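Long-range contact in putative transcriptional regulator, LysR family (Vibrio parahaemolyticus, PDB 3OXN), which probably acts as a DNA-binding transcription regulator of the LysR type, this chain being its effector-binding (substrate-binding) domain without the DNA-binding part: residues A[82-93]-A[189-200]. Residues are numbered along the deposited sequence; the frame is centred on the assembly and turned at random.
Sequences PLRSEILGRVGV and FTPFDYSMIWHA
Strands 83-89 and 194-199 pair antiparallel at one side of a five-stranded mixed sheet, where 83-89 is the outermost strand within the chain. Arg84 with Trp198 and Glu86 with Met196 are hydrogen-bonded pairs. In the first, Trp198 N reaches Arg84 O at 2.9 Å, while the return bond from Arg84 N is bent and weak. Further along, Leu88 N gives a nearly straight bond to Tyr194 O (2.9 Å, 174° at the hydrogen), and Tyr194 N bonds Gly89 O. Two residues, Leu88 and Gly89, are thus set against Tyr194 alone, which makes a classic beta bulge.

Past the bulge the two segments run on side by side as the crossovers between the two subdomains. This is the hinge of the periplasmic-binding-protein fold used by LysR effector domains. Here Val91 meets two rings. Its CG2 lies 3.4 Å from Tyr194 CD1, and its carbonyl O sits over one face of the Phe192 ring. Phe192 CG stands between its backbone N and carbonyl carbon (chi1 52°), which helps to turn the ring back to Val91. The other subdomain adds Val127 and Leu130 of helix 125-134 to Phe192. Arg90 lays its guanidinium over Pro191 O and makes a long salt bridge from NE to Asp193 OD1 (3.8 Å).

On the strands, the CB of Arg84 is modelled over the face of the Trp198 indole, though too close to be exact. The bent arginine chain leads its guanidinium away to a salt bridge with Glu203. Leu88 crosses selenomethionine Met196 at about a right angle, CD2 to CG 3.7 Å, and both touch helix 206-227, at Cys219 and Val215 respectively. On the face that carries Leu83, Ser85 and Ile197, Leu83 CB meets Ile197 CG2 at 3.9 Å, and Leu64 of helix 60-65 touches both side chains.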
ATOM      1  N   PRO A  82     -26.075  -9.528  -3.387  1.00 48.00           N
ATOM      2  CA  PRO A  82     -26.401  -9.052  -4.738  1.00 45.47           C
ATOM      3  C   PRO A  82     -25.418  -8.028  -5.332  1.00 46.37           C
ATOM      4  O   PRO A  82     -25.844  -7.041  -5.957  1.00 42.99           O
ATOM      5  CB  PRO A  82     -27.735  -8.353  -4.497  1.00 43.79           C
ATOM      6  CG  PRO A  82     -27.464  -7.647  -3.221  1.00 43.58           C
ATOM      7  CD  PRO A  82     -26.839  -8.762  -2.382  1.00 46.99           C
ATOM      8  N   LEU A  83     -24.122  -8.251  -5.141  1.00 45.89           N
ATOM      9  CA  LEU A  83     -23.117  -7.408  -5.786  1.00 42.06           C
ATOM     10  C   LEU A  83     -22.684  -8.021  -7.104  1.00 34.50           C
ATOM     11  O   LEU A  83     -22.398  -9.208  -7.186  1.00 39.09           O
ATOM     12  CB  LEU A  83     -21.902  -7.196  -4.883  1.00 40.28           C
ATOM     13  CG  LEU A  83     -22.114  -6.287  -3.680  1.00 35.18           C
ATOM     14  CD1 LEU A  83     -20.791  -6.016  -3.003  1.00 32.58           C
ATOM     15  CD2 LEU A  83     -22.730  -5.003  -4.148  1.00 37.23           C
ATOM     16  N   ARG A  84     -22.644  -7.206  -8.139  1.00 35.05           N
ATOM     17  CA  ARG A  84     -22.191  -7.668  -9.440  1.00 37.48           C
ATOM     18  C   ARG A  84     -20.709  -8.034  -9.396  1.00 35.44           C
ATOM     19  O   ARG A  84     -19.909  -7.408  -8.703  1.00 33.46           O
ATOM     20  CB  ARG A  84     -22.462  -6.591 -10.474  1.00 36.54           C
ATOM     21  CG  ARG A  84     -23.870  -6.071 -10.355  1.00 41.04           C
ATOM     22  CD  ARG A  84     -24.796  -7.161 -10.753  1.00 42.26           C
ATOM     23  NE  ARG A  84     -24.164  -7.881 -11.854  1.00 53.96           N
ATOM     24  CZ  ARG A  84     -24.811  -8.562 -12.795  1.00 58.89           C
ATOM     25  NH1 ARG A  84     -26.144  -8.625 -12.782  1.00 57.78           N
ATOM     26  NH2 ARG A  84     -24.114  -9.181 -13.744  1.00 57.09           N
ATOM     27  N   SER A  85     -20.340  -9.069 -10.125  1.00 33.09           N
ATOM     28  CA  SER A  85     -18.967  -9.507 -10.069  1.00 35.86           C
ATOM     29  C   SER A  85     -18.630 -10.281 -11.314  1.00 35.06           C
ATOM     30  O   SER A  85     -19.478 -10.970 -11.863  1.00 36.16           O
ATOM     31  CB  SER A  85     -18.752 -10.393  -8.844  1.00 32.84           C
ATOM     32  OG  SER A  85     -19.636 -11.491  -8.883  1.00 36.96           O
ATOM     33  N   GLU A  86     -17.388 -10.162 -11.757  1.00 31.71           N
ATOM     34  CA  GLU A  86     -16.898 -11.009 -12.826  1.00 35.83           C
ATOM     35  C   GLU A  86     -15.438 -11.348 -12.522  1.00 34.80           C
ATOM     36  O   GLU A  86     -14.721 -10.504 -11.996  1.00 32.79           O
ATOM     37  CB  GLU A  86     -17.033 -10.296 -14.175  1.00 33.75           C
ATOM     38  CG  GLU A  86     -15.758  -9.649 -14.659  1.00 33.62           C
ATOM     39  CD  GLU A  86     -15.842  -9.202 -16.113  1.00 39.52           C
ATOM     40  OE1 GLU A  86     -16.804  -8.484 -16.456  1.00 35.28           O
ATOM     41  OE2 GLU A  86     -14.939  -9.573 -16.906  1.00 40.81           O
ATOM     42  N   ILE A  87     -14.995 -12.572 -12.822  1.00 33.25           N
ATOM     43  CA  ILE A  87     -13.583 -12.905 -12.620  1.00 29.13           C
ATOM     44  C   ILE A  87     -12.723 -12.164 -13.634  1.00 30.13           C
ATOM     45  O   ILE A  87     -13.122 -11.966 -14.778  1.00 34.39           O
ATOM     46  CB  ILE A  87     -13.308 -14.409 -12.709  1.00 29.69           C
ATOM     47  CG1 ILE A  87     -14.179 -15.162 -11.710  1.00 30.65           C
ATOM     48  CG2 ILE A  87     -11.857 -14.696 -12.440  1.00 30.08           C
ATOM     49  CD1 ILE A  87     -13.840 -16.616 -11.577  1.00 30.18           C
ATOM     50  N   LEU A  88     -11.556 -11.720 -13.195  1.00 33.01           N
ATOM     51  CA  LEU A  88     -10.623 -11.002 -14.058  1.00 32.82           C
ATOM     52  C   LEU A  88      -9.543 -11.943 -14.562  1.00 31.22           C
ATOM     53  O   LEU A  88      -9.203 -11.927 -15.744  1.00 31.09           O
ATOM     54  CB  LEU A  88      -9.965  -9.852 -13.295  1.00 30.81           C
ATOM     55  CG  LEU A  88     -10.767  -8.578 -13.089  1.00 29.17           C
ATOM     56  CD1 LEU A  88      -9.925  -7.640 -12.288  1.00 33.67           C
ATOM     57  CD2 LEU A  88     -11.121  -7.931 -14.411  1.00 31.61           C
ATOM     58  N   GLY A  89      -9.025 -12.759 -13.642  1.00 29.84           N
ATOM     59  CA  GLY A  89      -7.913 -13.646 -13.908  1.00 31.77           C
ATOM     60  C   GLY A  89      -7.355 -14.366 -12.695  1.00 29.91           C
ATOM     61  O   GLY A  89      -7.853 -14.247 -11.596  1.00 32.83           O
ATOM     62  N   ARG A  90      -6.269 -15.091 -12.894  1.00 35.32           N
ATOM     63  CA  ARG A  90      -5.882 -16.135 -11.962  1.00 36.82           C
ATOM     64  C   ARG A  90      -4.577 -15.844 -11.251  1.00 36.60           C
ATOM     65  O   ARG A  90      -3.529 -16.318 -11.671  1.00 44.71           O
ATOM     66  CB  ARG A  90      -5.758 -17.459 -12.727  1.00 38.43           C
ATOM     67  CG  ARG A  90      -6.300 -18.657 -11.984  1.00 41.03           C
ATOM     68  CD  ARG A  90      -7.298 -19.411 -12.839  1.00 42.13           C
ATOM     69  NE  ARG A  90      -8.043 -20.380 -12.046  1.00 46.37           N
ATOM     70  CZ  ARG A  90      -7.602 -21.605 -11.771  1.00 52.85           C
ATOM     71  NH1 ARG A  90      -6.419 -22.005 -12.242  1.00 45.88           N
ATOM     72  NH2 ARG A  90      -8.343 -22.428 -11.030  1.00 52.46           N
ATOM     73  N   VAL A  91      -4.637 -15.102 -10.154  1.00 38.11           N
ATOM     74  CA  VAL A  91      -3.436 -14.840  -9.366  1.00 38.05           C
ATOM     75  C   VAL A  91      -2.844 -16.103  -8.752  1.00 36.62           C
ATOM     76  O   VAL A  91      -3.556 -16.904  -8.139  1.00 36.23           O
ATOM     77  CB  VAL A  91      -3.716 -13.880  -8.216  1.00 33.94           C
ATOM     78  CG1 VAL A  91      -2.419 -13.233  -7.756  1.00 32.07           C
ATOM     79  CG2 VAL A  91      -4.722 -12.833  -8.642  1.00 34.69           C
ATOM     80  N   GLY A  92      -1.536 -16.272  -8.918  1.00 36.04           N
ATOM     81  CA  GLY A  92      -0.814 -17.344  -8.257  1.00 35.94           C
ATOM     82  C   GLY A  92       0.217 -16.761  -7.308  1.00 32.36           C
ATOM     83  O   GLY A  92       0.504 -15.563  -7.372  1.00 29.59           O
ATOM     84  N   VAL A  93       0.778 -17.602  -6.438  1.00 32.23           N
ATOM     85  CA  VAL A  93       1.740 -17.134  -5.430  1.00 33.91           C
ATOM     86  C   VAL A  93       3.190 -17.571  -5.697  1.00 34.48           C
ATOM     87  O   VAL A  93       3.437 -18.684  -6.151  1.00 38.58           O
ATOM     88  CB  VAL A  93       1.287 -17.499  -3.989  1.00 31.20           C
ATOM     89  CG1 VAL A  93       2.473 -17.772  -3.097  1.00 30.10           C
ATOM     90  CG2 VAL A  93       0.462 -16.378  -3.422  1.00 31.55           C
ATOM     91  N   PHE A 189      -0.089 -25.673  -5.112  1.00 43.04           N
ATOM     92  CA  PHE A 189      -0.960 -24.575  -4.722  1.00 41.74           C
ATOM     93  C   PHE A 189      -1.649 -24.093  -5.982  1.00 44.47           C
ATOM     94  O   PHE A 189      -0.996 -23.769  -6.976  1.00 46.28           O
ATOM     95  CB  PHE A 189      -0.156 -23.438  -4.082  1.00 43.10           C
ATOM     96  CG  PHE A 189      -0.999 -22.285  -3.619  1.00 39.01           C
ATOM     97  CD1 PHE A 189      -1.713 -22.365  -2.434  1.00 34.07           C
ATOM     98  CD2 PHE A 189      -1.071 -21.120  -4.368  1.00 39.52           C
ATOM     99  CE1 PHE A 189      -2.499 -21.322  -2.014  1.00 33.00           C
ATOM    100  CE2 PHE A 189      -1.851 -20.059  -3.952  1.00 38.61           C
ATOM    101  CZ  PHE A 189      -2.570 -20.162  -2.764  1.00 35.90           C
ATOM    102  N   THR A 190      -2.974 -24.054  -5.938  1.00 45.11           N
ATOM    103  CA  THR A 190      -3.765 -23.808  -7.131  1.00 44.91           C
ATOM    104  C   THR A 190      -4.233 -22.352  -7.187  1.00 43.41           C
ATOM    105  O   THR A 190      -5.001 -21.904  -6.338  1.00 45.79           O
ATOM    106  CB  THR A 190      -4.963 -24.790  -7.200  1.00 45.42           C
ATOM    107  OG1 THR A 190      -4.515 -26.121  -6.875  1.00 47.52           O
ATOM    108  CG2 THR A 190      -5.580 -24.784  -8.592  1.00 47.09           C
ATOM    109  N   PRO A 191      -3.756 -21.603  -8.190  1.00 44.33           N
ATOM    110  CA  PRO A 191      -4.134 -20.197  -8.374  1.00 45.85           C
ATOM    111  C   PRO A 191      -5.579 -19.884  -7.959  1.00 44.43           C
ATOM    112  O   PRO A 191      -6.519 -20.593  -8.350  1.00 44.72           O
ATOM    113  CB  PRO A 191      -3.956 -19.993  -9.887  1.00 42.33           C
ATOM    114  CG  PRO A 191      -2.807 -20.882 -10.223  1.00 43.69           C
ATOM    115  CD  PRO A 191      -2.874 -22.079  -9.271  1.00 42.47           C
ATOM    116  N   PHE A 192      -5.731 -18.834  -7.151  1.00 39.27           N
ATOM    117  CA  PHE A 192      -7.033 -18.268  -6.840  1.00 35.12           C
ATOM    118  C   PHE A 192      -7.343 -17.296  -7.942  1.00 34.28           C
ATOM    119  O   PHE A 192      -6.482 -17.034  -8.777  1.00 34.49           O
ATOM    120  CB  PHE A 192      -7.030 -17.556  -5.480  1.00 34.31           C
ATOM    121  CG  PHE A 192      -5.925 -16.528  -5.291  1.00 30.50           C
ATOM    122  CD1 PHE A 192      -6.116 -15.200  -5.643  1.00 33.57           C
ATOM    123  CD2 PHE A 192      -4.727 -16.873  -4.690  1.00 31.67           C
ATOM    124  CE1 PHE A 192      -5.108 -14.233  -5.430  1.00 32.58           C
ATOM    125  CE2 PHE A 192      -3.717 -15.911  -4.478  1.00 32.79           C
ATOM    126  CZ  PHE A 192      -3.911 -14.594  -4.850  1.00 28.81           C
ATOM    127  N   ASP A 193      -8.553 -16.756  -7.975  1.00 30.75           N
ATOM    128  CA  ASP A 193      -8.784 -15.711  -8.960  1.00 33.81           C
ATOM    129  C   ASP A 193      -9.275 -14.389  -8.410  1.00 35.36           C
ATOM    130  O   ASP A 193     -10.034 -14.337  -7.432  1.00 36.27           O
ATOM    131  CB  ASP A 193      -9.602 -16.180 -10.180  1.00 39.96           C
ATOM    132  CG  ASP A 193     -10.604 -17.265  -9.845  1.00 45.04           C
ATOM    133  OD1 ASP A 193     -10.793 -18.169 -10.703  1.00 44.09           O
ATOM    134  OD2 ASP A 193     -11.191 -17.210  -8.733  1.00 43.24           O
ATOM    135  N   TYR A 194      -8.775 -13.320  -9.036  1.00 33.96           N
ATOM    136  CA  TYR A 194      -9.166 -11.953  -8.727  1.00 31.68           C
ATOM    137  C   TYR A 194     -10.374 -11.595  -9.569  1.00 29.53           C
ATOM    138  O   TYR A 194     -10.686 -12.280 -10.539  1.00 26.58           O
ATOM    139  CB  TYR A 194      -8.030 -10.984  -9.044  1.00 30.13           C
ATOM    140  CG  TYR A 194      -7.400 -10.332  -7.848  1.00 31.62           C
ATOM    141  CD1 TYR A 194      -6.946 -11.091  -6.780  1.00 34.00           C
ATOM    142  CD2 TYR A 194      -7.241  -8.947  -7.789  1.00 33.01           C
ATOM    143  CE1 TYR A 194      -6.352 -10.490  -5.676  1.00 34.07           C
ATOM    144  CE2 TYR A 194      -6.642  -8.327  -6.695  1.00 30.85           C
ATOM    145  CZ  TYR A 194      -6.196  -9.107  -5.636  1.00 33.08           C
ATOM    146  OH  TYR A 194      -5.595  -8.516  -4.537  1.00 32.37           O
ATOM    147  N   SER A 195     -11.038 -10.509  -9.186  1.00 33.75           N
ATOM    148  CA  SER A 195     -12.287 -10.076  -9.814  1.00 33.15           C
ATOM    149  C   SER A 195     -12.591  -8.587  -9.641  1.00 27.77           C
ATOM    150  O   SER A 195     -11.943  -7.889  -8.879  1.00 24.78           O
ATOM    151  CB  SER A 195     -13.472 -10.918  -9.310  1.00 31.13           C
ATOM    152  OG  SER A 195     -13.151 -11.625  -8.134  1.00 30.68           O
HETATM  153  N   MSE A 196     -13.562  -8.107 -10.410  1.00 31.98           N
HETATM  154  CA  MSE A 196     -14.123  -6.789 -10.205  1.00 29.61           C
HETATM  155  C   MSE A 196     -15.403  -7.001  -9.446  1.00 29.03           C
HETATM  156  O   MSE A 196     -16.081  -8.004  -9.652  1.00 29.04           O
HETATM  157  CB  MSE A 196     -14.448  -6.139 -11.529  1.00 29.38           C
HETATM  158  CG  MSE A 196     -13.254  -5.691 -12.323  1.00 32.88           C
HETATM  159 SE   MSE A 196     -13.871  -4.914 -14.027  1.00 47.09          SE
HETATM  160  CE  MSE A 196     -14.885  -6.432 -14.725  1.00 35.41           C
ATOM    161  N   ILE A 197     -15.732  -6.070  -8.564  1.00 26.20           N
ATOM    162  CA  ILE A 197     -16.995  -6.140  -7.857  1.00 28.85           C
ATOM    163  C   ILE A 197     -17.657  -4.784  -7.903  1.00 27.26           C
ATOM    164  O   ILE A 197     -16.994  -3.768  -7.725  1.00 28.21           O
ATOM    165  CB  ILE A 197     -16.805  -6.573  -6.390  1.00 31.59           C
ATOM    166  CG1 ILE A 197     -15.703  -7.637  -6.272  1.00 29.60           C
ATOM    167  CG2 ILE A 197     -18.129  -7.061  -5.794  1.00 31.17           C
ATOM    168  CD1 ILE A 197     -16.128  -9.019  -6.664  1.00 28.19           C
ATOM    169  N   TRP A 198     -18.962  -4.758  -8.145  1.00 28.37           N
ATOM    170  CA  TRP A 198     -19.687  -3.497  -8.146  1.00 31.08           C
ATOM    171  C   TRP A 198     -21.150  -3.642  -7.741  1.00 32.99           C
ATOM    172  O   TRP A 198     -21.719  -4.731  -7.777  1.00 29.29           O
ATOM    173  CB  TRP A 198     -19.570  -2.789  -9.506  1.00 32.76           C
ATOM    174  CG  TRP A 198     -20.210  -3.532 -10.632  1.00 32.67           C
ATOM    175  CD1 TRP A 198     -21.459  -3.345 -11.116  1.00 32.83           C
ATOM    176  CD2 TRP A 198     -19.630  -4.588 -11.409  1.00 32.73           C
ATOM    177  NE1 TRP A 198     -21.699  -4.210 -12.148  1.00 36.26           N
ATOM    178  CE2 TRP A 198     -20.585  -4.988 -12.348  1.00 33.92           C
ATOM    179  CE3 TRP A 198     -18.383  -5.231 -11.405  1.00 33.44           C
ATOM    180  CZ2 TRP A 198     -20.353  -6.005 -13.273  1.00 36.30           C
ATOM    181  CZ3 TRP A 198     -18.149  -6.244 -12.324  1.00 34.62           C
ATOM    182  CH2 TRP A 198     -19.128  -6.619 -13.243  1.00 36.11           C
ATOM    183  N   HIS A 199     -21.745  -2.513  -7.365  1.00 35.38           N
ATOM    184  CA  HIS A 199     -23.154  -2.445  -7.004  1.00 39.37           C
ATOM    185  C   HIS A 199     -24.049  -2.516  -8.252  1.00 39.58           C
ATOM    186  O   HIS A 199     -23.702  -1.980  -9.300  1.00 39.52           O
ATOM    187  CB  HIS A 199     -23.411  -1.139  -6.243  1.00 38.84           C
ATOM    188  CG  HIS A 199     -24.636  -1.154  -5.374  1.00 41.74           C
ATOM    189  ND1 HIS A 199     -25.901  -0.890  -5.862  1.00 44.39           N
ATOM    190  CD2 HIS A 199     -24.783  -1.351  -4.044  1.00 42.09           C
ATOM    191  CE1 HIS A 199     -26.774  -0.943  -4.872  1.00 43.00           C
ATOM    192  NE2 HIS A 199     -26.123  -1.219  -3.756  1.00 43.01           N
ATOM    193  N   ALA A 200     -25.195  -3.181  -8.136  1.00 40.51           N
ATOM    194  CA  ALA A 200     -26.191  -3.166  -9.197  1.00 40.66           C
ATOM    195  C   ALA A 200     -26.381  -1.733  -9.690  1.00 42.43           C
ATOM    196  O   ALA A 200     -26.549  -1.483 -10.888  1.00 42.28           O
ATOM    197  CB  ALA A 200     -27.496  -3.724  -8.690  1.00 39.79           C
TER